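Local coordinates for protein oxidized polyvinyl alcohol hydrolase (Sphingopyxis, PDB 3WLA) that hydrolyses beta-diketones such as 4,6-nonanedione and the oxidized form of polyvinyl alcohol, cleaving the polymer in the second step of its degradation, at residues A[231-236]-A[304-309]. Sequence-based numbering, arbitrary orientation.
Sequences PMVVIT and ASHPKG
P231 and V233 lie against G309 and H306, with 231-233 and 306-309 running in nearly opposite directions, 170° apart, and CA of P231 stands 5.4 Å from CA of G309. One hydrogen bond joins the segments: NZ of K308 donates to the carbonyl O of P231 at 2.6 Å, tilted 25° from the carbonyl plane. The last torsion of the lysine, chi4 54°, turns NZ toward that oxygen. A long, flexible chain ending in a three-hydrogen ammonium group suits this site, for NZ is also held by the carbonyls of S176 and W179, while D230 forms a weak, long ion pair with it. An alanine in place of K308 would probably leave the carbonyls of P231, S176 and W179 without this shared donor and open a gap beside CG of M232, which NZ approaches to 3.7 Å. In this alpha/beta-hydrolase fold, 304-309 follows helix 292-304 and packs where the chain enters strand 232-238 of the central sheet. There the side chains of V233 and H306 pass alongside in opposite directions, CB of V233 3.8 Å from ND1 of H306; the branched valine suits the strand and also covers M303, while the flat imidazole can lie beside it and meet F315 nearly perpendicularly as NE2 makes a weak hydrogen bond to O of S311. G309, with positive phi, adopts a conformation that would press a CB against the preceding carbonyl, and its N lies 3.7 Å from CB of P231.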
loop_
_atom_site.group_PDB
_atom_site.type_symbol
_atom_site.label_atom_id
_atom_site.label_comp_id
_atom_site.label_asym_id
_atom_site.label_seq_id
_atom_site.Cartn_x
_atom_site.Cartn_y
_atom_site.Cartn_z
ATOM N N PRO A 231 -13.399 -4.904 8.926
ATOM C CA PRO A 231 -13.982 -3.862 8.056
ATOM C C PRO A 231 -12.957 -2.833 7.568
ATOM O O PRO A 231 -12.144 -2.313 8.366
ATOM C CB PRO A 231 -15.049 -3.222 8.942
ATOM C CG PRO A 231 -15.427 -4.304 9.817
ATOM C CD PRO A 231 -14.075 -4.863 10.232
ATOM N N MET A 232 -13.021 -2.543 6.269
ATOM C CA MET A 232 -12.090 -1.592 5.630
ATOM C C MET A 232 -12.647 -1.009 4.361
ATOM O O MET A 232 -13.630 -1.528 3.796
ATOM C CB MET A 232 -10.765 -2.278 5.212
ATOM C CG MET A 232 -9.813 -2.729 6.303
ATOM S SD MET A 232 -8.297 -3.485 5.643
ATOM C CE MET A 232 -8.890 -4.942 4.656
ATOM N N VAL A 233 -11.995 0.070 3.907
ATOM C CA VAL A 233 -12.303 0.687 2.612
ATOM C C VAL A 233 -10.942 0.666 1.838
ATOM O O VAL A 233 -9.878 1.044 2.375
ATOM C CB VAL A 233 -12.856 2.132 2.757
ATOM C CG1 VAL A 233 -11.999 2.936 3.601
ATOM C CG2 VAL A 233 -13.024 2.764 1.414
ATOM N N VAL A 234 -10.973 0.172 0.611
ATOM C CA VAL A 234 -9.743 0.063 -0.195
ATOM C C VAL A 234 -9.919 0.685 -1.571
ATOM O O VAL A 234 -10.894 0.366 -2.303
ATOM C CB VAL A 234 -9.342 -1.418 -0.329
ATOM C CG1 VAL A 234 -8.038 -1.575 -1.219
ATOM C CG2 VAL A 234 -9.132 -2.011 1.062
ATOM N N ILE A 235 -9.015 1.609 -1.918
ATOM C CA ILE A 235 -9.052 2.259 -3.222
ATOM C C ILE A 235 -7.863 1.743 -4.018
ATOM O O ILE A 235 -6.715 2.075 -3.703
ATOM C CB ILE A 235 -8.961 3.798 -3.094
ATOM C CG1 ILE A 235 -10.178 4.329 -2.323
ATOM C CG2 ILE A 235 -8.861 4.425 -4.459
ATOM C CD1 ILE A 235 -10.099 5.753 -1.971
ATOM N N THR A 236 -8.115 0.928 -5.041
ATOM C CA THR A 236 -7.028 0.374 -5.868
ATOM C C THR A 236 -6.899 1.308 -7.047
ATOM O O THR A 236 -7.913 1.698 -7.635
ATOM C CB THR A 236 -7.355 -1.047 -6.390
ATOM O OG1 THR A 236 -7.379 -1.953 -5.299
ATOM C CG2 THR A 236 -6.266 -1.529 -7.351
ATOM N N ALA A 304 -11.648 8.578 4.492
ATOM C CA ALA A 304 -11.994 9.091 5.809
ATOM C C ALA A 304 -13.510 9.108 6.009
ATOM O O ALA A 304 -13.984 9.218 7.133
ATOM C CB ALA A 304 -11.453 10.465 5.971
ATOM N N SER A 305 -14.269 9.002 4.919
ATOM C CA SER A 305 -15.731 9.013 5.023
ATOM C C SER A 305 -16.264 7.637 5.397
ATOM O O SER A 305 -17.487 7.430 5.555
ATOM C CB SER A 305 -16.374 9.436 3.695
ATOM O OG SER A 305 -16.396 8.362 2.743
ATOM N N HIS A 306 -15.362 6.678 5.530
ATOM C CA HIS A 306 -15.781 5.340 5.851
ATOM C C HIS A 306 -14.872 4.812 6.948
ATOM O O HIS A 306 -14.057 3.966 6.707
ATOM C CB HIS A 306 -15.681 4.459 4.590
ATOM C CG HIS A 306 -16.475 3.199 4.674
ATOM N ND1 HIS A 306 -15.922 1.989 5.013
ATOM C CD2 HIS A 306 -17.787 2.957 4.436
ATOM C CE1 HIS A 306 -16.852 1.052 4.981
ATOM N NE2 HIS A 306 -17.992 1.608 4.629
ATOM N N PRO A 307 -15.015 5.327 8.176
ATOM C CA PRO A 307 -14.175 4.881 9.287
ATOM C C PRO A 307 -14.374 3.394 9.579
ATOM O O PRO A 307 -15.434 2.806 9.276
ATOM C CB PRO A 307 -14.587 5.809 10.442
ATOM C CG PRO A 307 -15.983 6.187 10.113
ATOM C CD PRO A 307 -15.992 6.350 8.601
ATOM N N LYS A 308 -13.334 2.788 10.138
ATOM C CA LYS A 308 -13.352 1.369 10.451
ATOM C C LYS A 308 -14.626 1.017 11.203
ATOM O O LYS A 308 -14.964 1.650 12.204
ATOM C CB LYS A 308 -12.121 0.987 11.283
ATOM C CG LYS A 308 -11.948 -0.490 11.498
ATOM C CD LYS A 308 -10.508 -0.777 11.945
ATOM C CE LYS A 308 -10.057 -2.136 11.473
ATOM N NZ LYS A 308 -10.159 -2.450 10.026
ATOM N N GLY A 309 -15.328 0.021 10.683
ATOM C CA GLY A 309 -16.580 -0.404 11.279
ATOM C C GLY A 309 -17.805 0.167 10.590
ATOM O O GLY A 309 -18.920 -0.004 11.102
#